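Local atomic coordinates of choline/ethanolamine kinase family protein (Mesorhizobium loti, PDB entry 3DXQ), a protein that probably phosphorylates ethanolamine or a related small alcohol, as a phosphotransferase with a protein-kinase-like fold. Residues A[22-27]-A[35-40]. Sequence-based numbering, arbitrary orientation.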
loop_
_atom_site.group_PDB
_atom_site.type_symbol
_atom_site.label_atom_id
_atom_site.label_comp_id
_atom_site.label_asym_id
_atom_site.label_seq_id
_atom_site.Cartn_x
_atom_site.Cartn_y
_atom_site.Cartn_z
ATOM N N GLY A 22 -18.471 22.086 15.161
ATOM C CA GLY A 22 -17.213 21.887 15.866
ATOM C C GLY A 22 -15.995 21.912 14.942
ATOM O O GLY A 22 -16.129 22.116 13.727
ATOM N N PRO A 23 -14.789 21.708 15.515
ATOM C CA PRO A 23 -13.515 21.755 14.789
ATOM C C PRO A 23 -13.304 20.583 13.850
ATOM O O PRO A 23 -13.714 19.473 14.159
ATOM C CB PRO A 23 -12.450 21.706 15.888
ATOM C CG PRO A 23 -13.138 21.341 17.128
ATOM C CD PRO A 23 -14.611 21.414 16.946
ATOM N N LEU A 24 -12.648 20.868 12.724
ATOM C CA LEU A 24 -12.354 19.909 11.676
ATOM C C LEU A 24 -10.857 19.759 11.549
ATOM O O LEU A 24 -10.175 20.685 11.111
ATOM C CB LEU A 24 -12.877 20.412 10.342
ATOM C CG LEU A 24 -14.317 20.151 9.988
ATOM C CD1 LEU A 24 -14.672 20.979 8.760
ATOM C CD2 LEU A 24 -14.465 18.690 9.729
ATOM N N GLU A 25 -10.358 18.577 11.890
ATOM C CA GLU A 25 -8.936 18.299 11.858
ATOM C C GLU A 25 -8.550 17.508 10.624
ATOM O O GLU A 25 -9.088 16.441 10.381
ATOM C CB GLU A 25 -8.515 17.522 13.112
ATOM C CG GLU A 25 -7.055 17.071 13.103
ATOM C CD GLU A 25 -6.733 16.140 14.233
ATOM O OE1 GLU A 25 -7.503 16.136 15.212
ATOM O OE2 GLU A 25 -5.719 15.411 14.136
ATOM N N ARG A 26 -7.591 18.035 9.871
ATOM C CA ARG A 26 -7.040 17.379 8.687
ATOM C C ARG A 26 -6.083 16.292 9.152
ATOM O O ARG A 26 -5.138 16.573 9.888
ATOM C CB ARG A 26 -6.305 18.423 7.823
ATOM C CG ARG A 26 -5.500 17.893 6.639
ATOM C CD ARG A 26 -6.365 17.594 5.432
ATOM N NE ARG A 26 -5.564 17.115 4.303
ATOM C CZ ARG A 26 -4.822 17.888 3.510
ATOM N NH1 ARG A 26 -4.745 19.200 3.703
ATOM N NH2 ARG A 26 -4.140 17.337 2.513
ATOM N N LEU A 27 -6.343 15.055 8.747
ATOM C CA LEU A 27 -5.473 13.931 9.068
ATOM C C LEU A 27 -4.683 13.606 7.802
ATOM O O LEU A 27 -5.210 13.757 6.690
ATOM C CB LEU A 27 -6.299 12.724 9.484
ATOM C CG LEU A 27 -7.429 12.953 10.492
ATOM C CD1 LEU A 27 -8.459 11.810 10.458
ATOM C CD2 LEU A 27 -6.882 13.155 11.894
ATOM N N PHE A 35 -10.724 14.605 6.899
ATOM C CA PHE A 35 -10.969 15.442 8.056
ATOM C C PHE A 35 -11.764 14.752 9.151
ATOM O O PHE A 35 -12.768 14.115 8.891
ATOM C CB PHE A 35 -11.751 16.679 7.622
ATOM C CG PHE A 35 -11.043 17.487 6.607
ATOM C CD1 PHE A 35 -10.178 18.498 6.994
ATOM C CD2 PHE A 35 -11.204 17.215 5.262
ATOM C CE1 PHE A 35 -9.513 19.239 6.059
ATOM C CE2 PHE A 35 -10.529 17.949 4.315
ATOM C CZ PHE A 35 -9.680 18.964 4.714
ATOM N N ARG A 36 -11.342 14.918 10.389
ATOM C CA ARG A 36 -12.092 14.359 11.494
ATOM C C ARG A 36 -13.168 15.350 11.931
ATOM O O ARG A 36 -12.836 16.476 12.262
ATOM C CB ARG A 36 -11.152 14.056 12.647
ATOM C CG ARG A 36 -11.832 13.336 13.766
ATOM C CD ARG A 36 -10.962 13.269 14.971
ATOM N NE ARG A 36 -11.796 13.179 16.158
ATOM C CZ ARG A 36 -11.323 13.193 17.396
ATOM N NH1 ARG A 36 -10.009 13.274 17.613
ATOM N NH2 ARG A 36 -12.179 13.112 18.413
ATOM N N ALA A 37 -14.439 14.930 11.910
ATOM C CA ALA A 37 -15.574 15.754 12.309
ATOM C C ALA A 37 -16.299 15.040 13.432
ATOM O O ALA A 37 -17.067 14.111 13.179
ATOM C CB ALA A 37 -16.499 15.965 11.137
ATOM N N GLY A 38 -16.058 15.465 14.670
ATOM C CA GLY A 38 -16.653 14.815 15.837
ATOM C C GLY A 38 -15.959 13.488 16.057
ATOM O O GLY A 38 -14.775 13.442 16.357
ATOM N N ASP A 39 -16.704 12.404 15.866
ATOM C CA ASP A 39 -16.192 11.041 15.983
ATOM C C ASP A 39 -16.234 10.320 14.626
ATOM O O ASP A 39 -16.036 9.116 14.552
ATOM C CB ASP A 39 -17.025 10.292 17.033
ATOM C CG ASP A 39 -17.069 11.036 18.355
ATOM O OD1 ASP A 39 -15.989 11.384 18.843
ATOM O OD2 ASP A 39 -18.164 11.296 18.903
ATOM N N LEU A 40 -16.512 11.064 13.557
ATOM C CA LEU A 40 -16.590 10.482 12.221
ATOM C C LEU A 40 -15.459 11.103 11.408
ATOM O O LEU A 40 -14.949 12.145 11.783
ATOM C CB LEU A 40 -17.955 10.777 11.591
ATOM C CG LEU A 40 -19.192 10.316 12.365
ATOM C CD1 LEU A 40 -20.469 10.885 11.762
ATOM C CD2 LEU A 40 -19.278 8.817 12.415
#
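Two backbone bonds between E25 and R36 fix the register of strand 24-27, at the edge of the five-stranded sheet, and its antiparallel neighbour 32-37. R36 N donates to E25 O at 2.7 Å (N-H...O 163°), and E25 N returns a longer bond of 3.3 Å to R36 O, so the two form a hydrogen-bonded pair; R26 with F35 is the non-hydrogen-bonded pair beside it.

Apolar contacts gather on the face carrying L24, R26, F35 and A37. CD2 of L24 lies 3.7 Å from CB of A37, while the aliphatic part of R26, bent at chi2 (81°), meets the F35 ring obliquely, CD 3.6 Å from CE1, guanidinium and ring planes 45° apart. R26 NH2 is hydrogen-bonded to G29 O, and helix 3-10 packs on L24 and F35. A serine in place of F35 would probably leave the R26 methylenes and A7 of that helix without their apolar partner.

E25 and R36 send their side chains to the other face, where L27 CD1 meets R36 CB at 4.1 Å. R36 NE donates to G38 O at 3.0 Å, in the guanidinium plane, whereas E25 OE1 stays 4.5 Å from R36 NH1, well off that plane. Backbone bonding and apolar packing therefore join this N-lobe hairpin, with at most a diffuse electrostatic contribution.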